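Local atomic coordinates of glycoside hydrolase family protein (Novosphingobium sp. PP1Y, PDB entry 6Q2F), a protein that probably hydrolyses glycosides by releasing alpha-L-rhamnose, as an alpha-L-rhamnosidase. Residues L578-A584 against A602-A607; L640-M646 against V672-H678. All coordinates share one frame; numbering follows the deposited sequence.

Contact 1: residues L578-A584 against A602-A607. With NA (sodium ion), chain B.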
# COMPACT_ATOMS: atom_id res chain seq x y z
N LEU A 578 -19.02 12.00 -8.51
CA LEU A 578 -17.60 11.70 -8.55
C LEU A 578 -17.37 10.22 -8.26
O LEU A 578 -18.12 9.59 -7.51
CB LEU A 578 -16.84 12.55 -7.53
CG LEU A 578 -16.88 14.07 -7.73
CD1 LEU A 578 -16.36 14.82 -6.50
CD2 LEU A 578 -16.04 14.46 -8.95
N LYS A 579 -16.30 9.67 -8.85
CA LYS A 579 -15.79 8.36 -8.47
C LYS A 579 -14.66 8.51 -7.47
O LYS A 579 -14.06 9.58 -7.33
CB LYS A 579 -15.30 7.58 -9.69
CG LYS A 579 -16.31 7.42 -10.79
CD LYS A 579 -15.70 6.72 -12.01
CE LYS A 579 -16.56 6.90 -13.26
NZ LYS A 579 -16.41 8.27 -13.88
N VAL A 580 -14.37 7.43 -6.75
CA VAL A 580 -13.30 7.42 -5.75
C VAL A 580 -12.25 6.38 -6.15
O VAL A 580 -12.58 5.19 -6.28
CB VAL A 580 -13.84 7.12 -4.35
CG1 VAL A 580 -12.71 7.17 -3.31
CG2 VAL A 580 -14.90 8.10 -4.02
N TYR A 581 -11.02 6.85 -6.36
CA TYR A 581 -9.83 6.01 -6.31
C TYR A 581 -9.40 5.89 -4.85
O TYR A 581 -9.18 6.91 -4.19
CB TYR A 581 -8.69 6.62 -7.12
CG TYR A 581 -8.86 6.55 -8.61
CD1 TYR A 581 -9.62 7.48 -9.29
CD2 TYR A 581 -8.19 5.58 -9.35
CE1 TYR A 581 -9.76 7.41 -10.65
CE2 TYR A 581 -8.29 5.51 -10.70
CZ TYR A 581 -9.07 6.42 -11.36
OH TYR A 581 -9.18 6.33 -12.72
N GLY A 582 -9.24 4.67 -4.36
CA GLY A 582 -9.04 4.52 -2.92
C GLY A 582 -7.87 3.64 -2.57
O GLY A 582 -7.92 2.42 -2.74
N GLU A 583 -6.81 4.25 -2.05
CA GLU A 583 -5.71 3.50 -1.48
C GLU A 583 -6.04 3.22 -0.02
O GLU A 583 -7.03 3.70 0.52
CB GLU A 583 -4.39 4.27 -1.60
CG GLU A 583 -3.92 4.49 -3.00
CD GLU A 583 -2.48 5.03 -3.07
OE1 GLU A 583 -1.89 5.34 -2.01
OE2 GLU A 583 -1.95 5.13 -4.19
N ALA A 584 -5.18 2.45 0.63
CA ALA A 584 -5.39 2.12 2.03
C ALA A 584 -4.12 2.32 2.85
O ALA A 584 -3.61 3.44 2.94
CB ALA A 584 -5.92 0.69 2.16
N ALA A 602 -14.85 2.12 -2.37
CA ALA A 602 -14.32 2.95 -3.44
C ALA A 602 -14.70 2.36 -4.79
O ALA A 602 -14.92 1.16 -4.93
CB ALA A 602 -12.80 3.07 -3.33
N ASP A 603 -14.80 3.24 -5.79
CA ASP A 603 -15.07 2.78 -7.15
C ASP A 603 -13.87 2.06 -7.73
O ASP A 603 -14.02 1.13 -8.53
CB ASP A 603 -15.44 3.96 -8.03
CG ASP A 603 -16.69 4.65 -7.55
OD1 ASP A 603 -16.57 5.52 -6.67
OD2 ASP A 603 -17.77 4.28 -8.04
N ILE A 604 -12.67 2.52 -7.38
CA ILE A 604 -11.45 1.93 -7.91
C ILE A 604 -10.49 1.67 -6.76
O ILE A 604 -9.77 2.59 -6.32
CB ILE A 604 -10.85 2.81 -9.00
CG1 ILE A 604 -11.90 3.06 -10.09
CG2 ILE A 604 -9.66 2.13 -9.61
CD1 ILE A 604 -11.60 4.20 -10.99
N PRO A 605 -10.46 0.45 -6.22
CA PRO A 605 -9.45 0.11 -5.22
C PRO A 605 -8.06 0.30 -5.81
O PRO A 605 -7.83 0.02 -6.98
CB PRO A 605 -9.74 -1.37 -4.92
CG PRO A 605 -11.19 -1.54 -5.29
CD PRO A 605 -11.36 -0.67 -6.51
N MSE A 606 -7.16 0.82 -5.00
CA MSE A 606 -5.89 1.28 -5.47
C MSE A 606 -4.77 0.89 -4.52
O MSE A 606 -4.93 0.88 -3.30
CB MSE A 606 -5.91 2.82 -5.66
CG MSE A 606 -4.69 3.33 -6.38
SE MSE A 606 -5.01 5.17 -6.88
CE MSE A 606 -3.28 5.60 -7.71
N ALA A 607 -3.63 0.54 -5.11
CA ALA A 607 -2.44 0.15 -4.37
C ALA A 607 -1.26 0.90 -4.98
O ALA A 607 -1.43 1.91 -5.68
CB ALA A 607 -2.30 -1.37 -4.42
NA NA B . 0.41 6.07 -1.63
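Tyr581 and Ile604 sit side by side on neighbouring parallel strands of a (beta/alpha)8 barrel, the strands running 25° apart, with both side chains pointing the same way into the barrel interior. The tyrosine can be followed outward. Its CB touches SE of Met606, present as selenomethionine, at 4.0 Å; the same SE stands obliquely 5.2 Å from the centroid of the Tyr581 ring, a Met-aromatic contact. Further out, CD2 and CE2 touch Ile604 CG2. At the far end of the ring CZ meets Ile604 CD1 at 3.4 Å; this methyl lies over one face, offset toward the rim, as a CH-pi contact. Ile604 gets there because CG1 stands anti to the carbonyl carbon (chi1 -56°) and the chain then runs on extended. The hydroxyl OH leaves the pair to hydrogen-bond Glu127 and Arg674, which fixes the tip.

The backbones are joined by Ile604 N to Val580 O, Gly582 N to Ile604 O and Met606 N to Gly582 O, each 2.9 Å. Ahead of these, Asp603 lends its carboxylate to the pairing: OD1 accepts Val580 N at 2.9 Å on its anti side, the N-H tilted 33° out of the carboxylate plane, and is also bound by His574, so two N-H groups hold this oxygen. At Gly582 a CB would come within 2.9 Å of Ala602 CB, a clash that the absence of a side chain avoids.

One residue on from Gly582, Glu583 CG rests against CG of Met606, and the extended glutamate chain carries its carboxylate past the selenomethionine to the metal, where OE1 binds the sodium ion at 2.4 Å.

Contact 2: residues L640-M646 against V672-H678. With NA (sodium ion), chain B.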
# COMPACT_ATOMS: atom_id res chain seq x y z
N LEU A 640 -12.11 -2.69 -11.69
CA LEU A 640 -10.94 -1.89 -11.90
C LEU A 640 -10.02 -1.96 -10.68
O LEU A 640 -10.46 -1.94 -9.58
CB LEU A 640 -11.34 -0.46 -12.22
CG LEU A 640 -12.08 -0.22 -13.52
CD1 LEU A 640 -12.73 1.12 -13.58
CD2 LEU A 640 -11.20 -0.42 -14.72
N VAL A 641 -8.74 -2.04 -10.91
CA VAL A 641 -7.74 -2.10 -9.85
C VAL A 641 -6.65 -1.13 -10.23
O VAL A 641 -5.91 -1.37 -11.20
CB VAL A 641 -7.15 -3.51 -9.68
CG1 VAL A 641 -6.11 -3.50 -8.56
CG2 VAL A 641 -8.23 -4.55 -9.42
N ALA A 642 -6.51 -0.05 -9.48
CA ALA A 642 -5.50 0.94 -9.81
C ALA A 642 -4.26 0.72 -8.96
O ALA A 642 -4.30 0.12 -7.89
CB ALA A 642 -6.03 2.36 -9.61
N ALA A 643 -3.14 1.22 -9.47
CA ALA A 643 -1.94 1.27 -8.66
C ALA A 643 -1.13 2.51 -8.99
O ALA A 643 -0.94 2.86 -10.16
CB ALA A 643 -1.09 0.01 -8.84
N GLU A 644 -0.70 3.18 -7.93
CA GLU A 644 0.36 4.17 -7.97
C GLU A 644 1.64 3.49 -8.43
O GLU A 644 2.28 2.75 -7.67
CB GLU A 644 0.47 4.81 -6.58
CG GLU A 644 1.60 5.74 -6.34
CD GLU A 644 1.67 6.11 -4.87
OE1 GLU A 644 0.63 5.95 -4.19
OE2 GLU A 644 2.75 6.50 -4.40
N SER A 645 2.03 3.70 -9.69
CA SER A 645 2.92 2.79 -10.41
C SER A 645 4.30 3.39 -10.61
O SER A 645 4.43 4.46 -11.22
CB SER A 645 2.32 2.39 -11.76
OG SER A 645 1.07 1.77 -11.64
N MSE A 646 5.32 2.68 -10.13
CA MSE A 646 6.70 2.86 -10.55
C MSE A 646 7.36 4.05 -9.93
O MSE A 646 8.24 4.69 -10.53
CB MSE A 646 6.80 2.95 -12.08
CG MSE A 646 6.43 1.64 -12.70
SE MSE A 646 6.60 1.56 -14.63
CE MSE A 646 5.11 2.50 -14.95
N VAL A 672 -3.44 -5.64 -10.95
CA VAL A 672 -3.65 -4.27 -11.40
C VAL A 672 -4.07 -4.27 -12.86
O VAL A 672 -3.53 -5.02 -13.69
CB VAL A 672 -2.36 -3.46 -11.19
CG1 VAL A 672 -2.52 -2.05 -11.79
CG2 VAL A 672 -2.02 -3.41 -9.70
N ASN A 673 -5.07 -3.45 -13.18
CA ASN A 673 -5.44 -3.24 -14.58
C ASN A 673 -5.72 -1.78 -14.89
O ASN A 673 -6.32 -1.49 -15.93
CB ASN A 673 -6.66 -4.13 -14.95
CG ASN A 673 -7.85 -3.89 -14.04
OD1 ASN A 673 -8.02 -2.80 -13.49
ND2 ASN A 673 -8.69 -4.90 -13.90
N ARG A 674 -5.35 -0.85 -14.02
CA ARG A 674 -5.36 0.58 -14.34
C ARG A 674 -4.14 1.21 -13.69
O ARG A 674 -4.22 1.73 -12.56
CB ARG A 674 -6.64 1.28 -13.88
CG ARG A 674 -6.56 2.80 -14.06
CD ARG A 674 -7.91 3.45 -14.00
NE ARG A 674 -8.75 3.09 -15.14
CZ ARG A 674 -10.01 3.50 -15.29
NH1 ARG A 674 -10.57 4.29 -14.38
NH2 ARG A 674 -10.69 3.12 -16.35
N PRO A 675 -2.98 1.14 -14.33
CA PRO A 675 -1.81 1.80 -13.76
C PRO A 675 -2.04 3.30 -13.69
O PRO A 675 -2.65 3.90 -14.58
CB PRO A 675 -0.68 1.42 -14.72
CG PRO A 675 -1.16 0.07 -15.33
CD PRO A 675 -2.64 0.33 -15.51
N VAL A 676 -1.59 3.90 -12.60
CA VAL A 676 -1.56 5.35 -12.45
C VAL A 676 -0.10 5.70 -12.24
O VAL A 676 0.46 5.46 -11.15
CB VAL A 676 -2.46 5.84 -11.30
CG1 VAL A 676 -2.52 7.39 -11.30
CG2 VAL A 676 -3.88 5.24 -11.45
N ILE A 677 0.55 6.16 -13.27
CA ILE A 677 1.97 6.40 -13.20
C ILE A 677 2.41 7.52 -12.32
O ILE A 677 1.99 8.60 -12.47
CB ILE A 677 2.58 6.54 -14.59
CG1 ILE A 677 2.26 5.32 -15.42
CG2 ILE A 677 4.07 6.74 -14.50
CD1 ILE A 677 2.18 5.58 -16.89
N HIS A 678 3.29 7.20 -11.41
CA HIS A 678 3.89 8.14 -10.53
C HIS A 678 5.24 8.50 -11.13
O HIS A 678 6.10 7.69 -11.05
CB HIS A 678 4.13 7.45 -9.22
CG HIS A 678 4.69 8.34 -8.16
ND1 HIS A 678 5.98 8.79 -8.18
CD2 HIS A 678 4.13 8.85 -7.05
CE1 HIS A 678 6.18 9.56 -7.14
NE2 HIS A 678 5.07 9.61 -6.44
NA NA B . 0.41 6.07 -1.63
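Val641 and Asn673 clasp each other at the start of two parallel barrel strands, the outer members of a beta-alpha-beta unit whose helix is 657-670. Among the polar links, Asn673 OD1 accepts Val641 N at 2.8 Å, while Val641 O takes both Asn673 N and Arg674 N. With chi1 at 56°, Asn673 CG lies between its own backbone N and carbonyl carbon, curling the amide back to the neighbouring strand; ND2 is held by Asn639 O and Leu725 O. With the amide cut back to an alanine here, Val641 N would probably lose its acceptor and both carbonyls a donor. Further along, Val676 N to Ala643 O (2.7 Å), Ser645 N to Val676 O and His678 N to Ser645 O continue the pairing; Ala643 N to Arg674 O is weak.

In apolar packing, Ala642 CB meets Val676 CG2 at 4.0 Å inside the barrel and Ala643 CB touches Val672 CG2 at 3.6 Å on the helix-covered side. At the strands' start Leu640 CD1 lies over one face of the Arg674 guanidinium, which bonds Ser52 and Tyr581.

Near the metal, Glu644 runs alongside His678, carboxylate and ring planes 20° apart: OE2 meets ring carbon CD2 at 3.8 Å, the ring's polar partner is Gly698, and OE1 binds the sodium ion at 2.6 Å. Strand pairing thus sets where Glu644 starts, and its extended chain puts OE1 on the metal.

How the contacts relate
Contacts 1 and 2, with centres about 11 Å apart, belong to one barrel wall: strand 604-610 of contact 1 neighbours strand 642-649 of contact 2, and Ala607 O lies 2.7 Å from Glu644 N, a probable hydrogen bond. Ile604 CD1, which covers the Tyr581 ring, also packs 3.5 Å from Arg674 NH1, and that NH1 hydrogen-bonds Tyr581 OH. Both contacts supply a glutamate to the same sodium ion, whose site Asp503, Ser504 and Glu586 complete. There Glu583 OE2 and Glu644 OE1 come within 2.7 Å of each other beside the shared ion. One side chain from each contact, Glu583 and Glu644, thus meets at a single sodium ion.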